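Local atomic coordinates of 2-oxo-1,2-dihydroquinoline 8-monooxygenase, oxygenase component (Pseudomonas putida, PDB entry 1Z02), a protein that probably acts as the Rieske-type oxygenase component of a monooxygenase, using a [2Fe-2S] cluster and a mononuclear iron to hydroxylate 2-oxo-1,2-dihydroquinoline. Residues H167-P181 with A251-W265. Sequence-based numbering, arbitrary orientation.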
loop_
_atom_site.group_PDB
_atom_site.type_symbol
_atom_site.label_atom_id
_atom_site.label_comp_id
_atom_site.label_asym_id
_atom_site.label_seq_id
_atom_site.Cartn_x
_atom_site.Cartn_y
_atom_site.Cartn_z
ATOM N N HIS A 167 11.127 36.285 10.507
ATOM C CA HIS A 167 11.672 36.121 9.160
ATOM C C HIS A 167 10.943 35.078 8.317
ATOM O O HIS A 167 11.029 35.103 7.085
ATOM C CB HIS A 167 13.166 35.789 9.218
ATOM C CG HIS A 167 14.034 36.964 9.546
ATOM N ND1 HIS A 167 15.402 36.947 9.375
ATOM C CD2 HIS A 167 13.733 38.187 10.045
ATOM C CE1 HIS A 167 15.907 38.108 9.754
ATOM N NE2 HIS A 167 14.915 38.878 10.165
ATOM N N ASP A 168 10.232 34.166 8.972
ATOM C CA ASP A 168 9.477 33.135 8.260
ATOM C C ASP A 168 7.972 33.297 8.478
ATOM O O ASP A 168 7.209 32.326 8.403
ATOM C CB ASP A 168 9.918 31.736 8.711
ATOM C CG ASP A 168 11.257 31.325 8.124
ATOM O OD1 ASP A 168 11.749 30.224 8.458
ATOM O OD2 ASP A 168 11.823 32.101 7.322
ATOM N N LEU A 169 7.556 34.530 8.761
ATOM C CA LEU A 169 6.148 34.847 8.981
ATOM C C LEU A 169 5.776 35.947 7.994
ATOM O O LEU A 169 6.634 36.732 7.589
ATOM C CB LEU A 169 5.947 35.314 10.423
ATOM C CG LEU A 169 5.040 34.460 11.321
ATOM C CD1 LEU A 169 5.217 33.020 11.066
ATOM C CD2 LEU A 169 5.263 34.793 12.753
ATOM N N PRO A 170 4.499 36.021 7.585
ATOM C CA PRO A 170 4.075 37.057 6.629
ATOM C C PRO A 170 4.457 38.485 7.028
ATOM O O PRO A 170 4.775 38.746 8.194
ATOM C CB PRO A 170 2.562 36.867 6.563
ATOM C CG PRO A 170 2.410 35.382 6.787
ATOM C CD PRO A 170 3.383 35.121 7.922
ATOM N N PHE A 171 4.422 39.393 6.052
ATOM C CA PHE A 171 4.748 40.805 6.270
ATOM C C PHE A 171 3.798 41.382 7.312
ATOM O O PHE A 171 2.611 41.072 7.298
ATOM C CB PHE A 171 4.610 41.602 4.967
ATOM C CG PHE A 171 5.344 40.998 3.804
ATOM C CD1 PHE A 171 4.657 40.281 2.828
ATOM C CD2 PHE A 171 6.727 41.127 3.694
ATOM C CE1 PHE A 171 5.332 39.696 1.760
ATOM C CE2 PHE A 171 7.415 40.542 2.627
ATOM C CZ PHE A 171 6.714 39.827 1.660
ATOM N N ARG A 172 4.318 42.223 8.206
ATOM C CA ARG A 172 3.505 42.819 9.265
ATOM C C ARG A 172 3.036 44.230 8.946
ATOM O O ARG A 172 3.741 44.985 8.279
ATOM C CB ARG A 172 4.288 42.852 10.584
ATOM C CG ARG A 172 4.815 41.502 11.020
ATOM C CD ARG A 172 5.626 41.591 12.298
ATOM N NE ARG A 172 4.819 41.990 13.448
ATOM C CZ ARG A 172 5.254 41.977 14.706
ATOM N NH1 ARG A 172 4.451 42.358 15.693
ATOM N NH2 ARG A 172 6.493 41.576 14.980
ATOM N N PHE A 173 1.839 44.562 9.429
ATOM C CA PHE A 173 1.233 45.885 9.270
ATOM C C PHE A 173 0.852 46.346 10.676
ATOM O O PHE A 173 0.565 45.519 11.542
ATOM C CB PHE A 173 -0.027 45.824 8.403
ATOM C CG PHE A 173 0.235 45.402 6.988
ATOM C CD1 PHE A 173 0.218 44.055 6.631
ATOM C CD2 PHE A 173 0.527 46.348 6.012
ATOM C CE1 PHE A 173 0.497 43.661 5.328
ATOM C CE2 PHE A 173 0.807 45.961 4.705
ATOM C CZ PHE A 173 0.791 44.616 4.364
ATOM N N PRO A 174 0.812 47.666 10.918
ATOM C CA PRO A 174 1.089 48.768 9.994
ATOM C C PRO A 174 2.559 48.976 9.622
ATOM O O PRO A 174 2.866 49.807 8.767
ATOM C CB PRO A 174 0.508 49.969 10.732
ATOM C CG PRO A 174 0.837 49.649 12.140
ATOM C CD PRO A 174 0.464 48.190 12.252
ATOM N N GLU A 175 3.461 48.230 10.252
ATOM C CA GLU A 175 4.887 48.367 9.965
ATOM C C GLU A 175 5.197 48.530 8.476
ATOM O O GLU A 175 5.995 49.375 8.083
ATOM C CB GLU A 175 5.658 47.165 10.523
ATOM C CG GLU A 175 7.116 47.128 10.092
ATOM C CD GLU A 175 7.837 45.884 10.562
ATOM O OE1 GLU A 175 9.001 45.685 10.158
ATOM O OE2 GLU A 175 7.244 45.104 11.335
ATOM N N ARG A 176 4.533 47.747 7.643
ATOM C CA ARG A 176 4.793 47.804 6.218
ATOM C C ARG A 176 3.659 48.450 5.407
ATOM O O ARG A 176 3.564 48.276 4.183
ATOM C CB ARG A 176 5.035 46.392 5.695
ATOM C CG ARG A 176 6.059 45.587 6.441
ATOM C CD ARG A 176 6.897 44.819 5.481
ATOM N NE ARG A 176 8.099 44.347 6.184
ATOM C CZ ARG A 176 9.219 44.006 5.578
ATOM N NH1 ARG A 176 10.196 43.483 6.276
ATOM N NH2 ARG A 176 9.392 44.238 4.285
ATOM N N SER A 177 2.797 49.189 6.095
ATOM C CA SER A 177 1.679 49.858 5.446
ATOM C C SER A 177 2.134 50.813 4.345
ATOM O O SER A 177 1.443 50.966 3.340
ATOM C CB SER A 177 0.861 50.623 6.482
ATOM O OG SER A 177 0.148 49.733 7.322
ATOM N N GLU A 178 3.285 51.458 4.534
ATOM C CA GLU A 178 3.810 52.396 3.537
ATOM C C GLU A 178 4.288 51.643 2.298
ATOM O O GLU A 178 3.997 52.033 1.163
ATOM C CB GLU A 178 4.955 53.206 4.135
ATOM N N GLN A 179 5.018 50.556 2.533
ATOM C CA GLN A 179 5.551 49.717 1.461
ATOM C C GLN A 179 4.433 49.035 0.669
ATOM O O GLN A 179 4.515 48.927 -0.554
ATOM C CB GLN A 179 6.490 48.654 2.046
ATOM C CG GLN A 179 7.152 47.768 0.999
ATOM C CD GLN A 179 8.115 46.758 1.602
ATOM O OE1 GLN A 179 8.772 46.007 0.882
ATOM N NE2 GLN A 179 8.201 46.737 2.926
ATOM N N PHE A 180 3.398 48.573 1.366
ATOM C CA PHE A 180 2.270 47.917 0.710
ATOM C C PHE A 180 0.987 48.637 1.105
ATOM O O PHE A 180 0.224 48.157 1.943
ATOM C CB PHE A 180 2.185 46.450 1.130
ATOM C CG PHE A 180 3.476 45.697 0.970
ATOM C CD1 PHE A 180 4.157 45.218 2.089
ATOM C CD2 PHE A 180 4.005 45.454 -0.295
ATOM C CE1 PHE A 180 5.349 44.512 1.952
ATOM C CE2 PHE A 180 5.194 44.749 -0.446
ATOM C CZ PHE A 180 5.868 44.274 0.682
ATOM N N PRO A 181 0.733 49.807 0.501
ATOM C CA PRO A 181 -0.460 50.608 0.787
ATOM C C PRO A 181 -1.775 49.831 0.697
ATOM O O PRO A 181 -1.987 49.054 -0.236
ATOM C CB PRO A 181 -0.370 51.726 -0.249
ATOM C CG PRO A 181 1.115 51.914 -0.397
ATOM C CD PRO A 181 1.586 50.480 -0.494
ATOM N N ALA A 251 4.941 42.283 -6.211
ATOM C CA ALA A 251 6.161 42.859 -5.671
ATOM C C ALA A 251 6.936 41.790 -4.909
ATOM O O ALA A 251 6.428 41.205 -3.945
ATOM C CB ALA A 251 5.824 44.025 -4.747
ATOM N N VAL A 252 8.166 41.528 -5.344
ATOM C CA VAL A 252 9.004 40.536 -4.687
ATOM C C VAL A 252 9.868 41.209 -3.625
ATOM O O VAL A 252 10.583 42.172 -3.912
ATOM C CB VAL A 252 9.925 39.812 -5.705
ATOM C CG1 VAL A 252 10.716 38.708 -5.009
ATOM C CG2 VAL A 252 9.094 39.225 -6.837
ATOM N N VAL A 253 9.783 40.706 -2.394
ATOM C CA VAL A 253 10.557 41.250 -1.288
ATOM C C VAL A 253 11.714 40.302 -1.019
ATOM O O VAL A 253 11.519 39.106 -0.822
ATOM C CB VAL A 253 9.705 41.407 -0.020
ATOM C CG1 VAL A 253 10.528 42.086 1.070
ATOM C CG2 VAL A 253 8.474 42.218 -0.336
ATOM N N GLU A 254 12.922 40.849 -1.027
ATOM C CA GLU A 254 14.132 40.057 -0.849
ATOM C C GLU A 254 15.147 40.574 0.162
ATOM O O GLU A 254 16.312 40.158 0.107
ATOM C CB GLU A 254 14.856 39.941 -2.184
ATOM C CG GLU A 254 14.603 38.693 -2.926
ATOM C CD GLU A 254 15.062 38.789 -4.348
ATOM O OE1 GLU A 254 16.213 38.522 -4.686
ATOM O OE2 GLU A 254 14.253 39.159 -5.173
ATOM N N ASP A 255 14.735 41.471 1.058
ATOM C CA ASP A 255 15.652 42.029 2.045
ATOM C C ASP A 255 16.087 41.025 3.072
ATOM O O ASP A 255 15.390 40.064 3.418
ATOM C CB ASP A 255 15.056 43.196 2.811
ATOM C CG ASP A 255 14.537 44.277 1.923
ATOM O OD1 ASP A 255 13.803 45.103 2.469
ATOM O OD2 ASP A 255 14.845 44.325 0.714
ATOM N N ASP A 256 17.223 41.351 3.651
ATOM C CA ASP A 256 17.850 40.486 4.633
ATOM C C ASP A 256 17.027 40.315 5.885
ATOM O O ASP A 256 16.676 39.220 6.312
ATOM C CB ASP A 256 19.110 41.106 5.152
ATOM C CG ASP A 256 20.235 41.015 4.238
ATOM O OD1 ASP A 256 20.450 39.946 3.698
ATOM O OD2 ASP A 256 20.959 42.007 4.104
ATOM N N ASP A 257 16.810 41.455 6.521
ATOM C CA ASP A 257 16.076 41.543 7.768
ATOM C C ASP A 257 14.590 41.608 7.480
ATOM O O ASP A 257 13.999 42.688 7.353
ATOM C CB ASP A 257 16.522 42.783 8.523
ATOM C CG ASP A 257 16.143 42.733 9.949
ATOM O OD1 ASP A 257 14.930 42.696 10.216
ATOM O OD2 ASP A 257 17.056 42.705 10.794
ATOM N N GLY A 258 14.004 40.433 7.319
ATOM C CA GLY A 258 12.592 40.367 7.036
ATOM C C GLY A 258 12.220 39.127 6.264
ATOM O O GLY A 258 13.089 38.354 5.861
ATOM N N PRO A 259 10.918 38.908 6.044
ATOM C CA PRO A 259 10.475 37.725 5.301
ATOM C C PRO A 259 10.788 37.800 3.804
ATOM O O PRO A 259 10.869 38.885 3.231
ATOM C CB PRO A 259 8.974 37.668 5.591
ATOM C CG PRO A 259 8.615 39.061 5.977
ATOM C CD PRO A 259 9.791 39.606 6.690
ATOM N N LYS A 260 10.987 36.639 3.183
ATOM C CA LYS A 260 11.261 36.562 1.748
ATOM C C LYS A 260 9.992 36.069 1.077
ATOM O O LYS A 260 9.548 34.944 1.334
ATOM C CB LYS A 260 12.359 35.551 1.451
ATOM C CG LYS A 260 13.562 35.618 2.364
ATOM C CD LYS A 260 14.388 36.867 2.174
ATOM C CE LYS A 260 15.523 36.775 3.155
ATOM N NZ LYS A 260 16.318 37.963 3.301
ATOM N N GLY A 261 9.420 36.893 0.210
ATOM C CA GLY A 261 8.210 36.480 -0.465
ATOM C C GLY A 261 7.711 37.473 -1.490
ATOM O O GLY A 261 8.480 38.258 -2.039
ATOM N N MET A 262 6.408 37.444 -1.745
ATOM C CA MET A 262 5.805 38.334 -2.726
ATOM C C MET A 262 4.447 38.827 -2.254
ATOM O O MET A 262 3.700 38.101 -1.590
ATOM C CB MET A 262 5.635 37.609 -4.064
ATOM C CG MET A 262 4.745 36.381 -3.975
ATOM S SD MET A 262 4.693 35.408 -5.481
ATOM C CE MET A 262 3.010 35.552 -5.956
ATOM N N MET A 263 4.149 40.074 -2.598
ATOM C CA MET A 263 2.885 40.713 -2.260
ATOM C C MET A 263 2.150 40.965 -3.568
ATOM O O MET A 263 2.693 41.593 -4.474
ATOM C CB MET A 263 3.135 42.049 -1.550
ATOM C CG MET A 263 1.900 42.924 -1.388
ATOM S SD MET A 263 0.941 42.484 0.053
ATOM C CE MET A 263 0.196 41.196 -0.436
ATOM N N GLN A 264 0.922 40.472 -3.670
ATOM C CA GLN A 264 0.134 40.671 -4.877
ATOM C C GLN A 264 -0.725 41.926 -4.737
ATOM O O GLN A 264 -1.512 42.052 -3.792
ATOM C CB GLN A 264 -0.730 39.440 -5.133
ATOM C CG GLN A 264 0.080 38.157 -5.233
ATOM C CD GLN A 264 -0.734 36.993 -5.720
ATOM O OE1 GLN A 264 -1.622 36.498 -5.026
ATOM N NE2 GLN A 264 -0.447 36.553 -6.933
ATOM N N TRP A 265 -0.556 42.854 -5.680
ATOM C CA TRP A 265 -1.294 44.114 -5.659
ATOM C C TRP A 265 -2.750 43.929 -6.075
ATOM O O TRP A 265 -3.163 44.373 -7.149
ATOM C CB TRP A 265 -0.622 45.153 -6.570
ATOM C CG TRP A 265 0.800 45.465 -6.224
ATOM C CD1 TRP A 265 1.901 45.169 -6.968
ATOM C CD2 TRP A 265 1.275 46.159 -5.067
ATOM N NE1 TRP A 265 3.034 45.639 -6.351
ATOM C CE2 TRP A 265 2.677 46.254 -5.179
ATOM C CE3 TRP A 265 0.651 46.718 -3.943
ATOM C CZ2 TRP A 265 3.473 46.883 -4.209
ATOM C CZ3 TRP A 265 1.444 47.347 -2.975
ATOM C CH2 TRP A 265 2.839 47.423 -3.119
HETATM O O HOH W 1 10.167 34.170 4.637
HETATM O O HOH W 2 14.126 35.306 5.915
HETATM O O HOH W 3 12.370 43.227 4.947
#
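A β-hairpin at the edge of the antiparallel catalytic-domain sheet, strands 250-253 and 261-264, is covered on one face by the loop 167-181, whose F171 and F180 rest on V253, P259 and M263. V253, a β-branched residue suited to a strand, serves both rings: its CG2 lies 3.6 Å from CE2 of F171 and, in the plane of the other ring, 3.5 Å from CZ of F180. With CG anti to the backbone N and a bend at chi2 (84°), M263 places SD over the face of F180, 4.6 Å from the ring centroid, a Met-aromatic contact. W265 reaches the same phenylalanine obliquely, the planes at 48°, while O of Q179 lies in the indole plane at its edge, 3.4 Å from CH2 of W265.

At the hairpin's loop end, the puckered ring of P259 sets CG 3.6 Å from CD2 of F171; its CA makes a CH···O contact of 3.2 Å with O of H167. The imidazole of H167 lies against the backbone, with N of G258 over one face. Without that ring, as with an alanine here, the peptide N of G258 would probably lose its cover. Any side chain at G258 would jam against the preceding carbonyl O, so only glycine suits these backbone angles. R176 NH1 donates to a water that also lies 3.0 Å from O of D257. The whole is a sheet-edge hairpin under a covering loop, in a catalytic domain of the helix-grip (Bet v 1-like) fold.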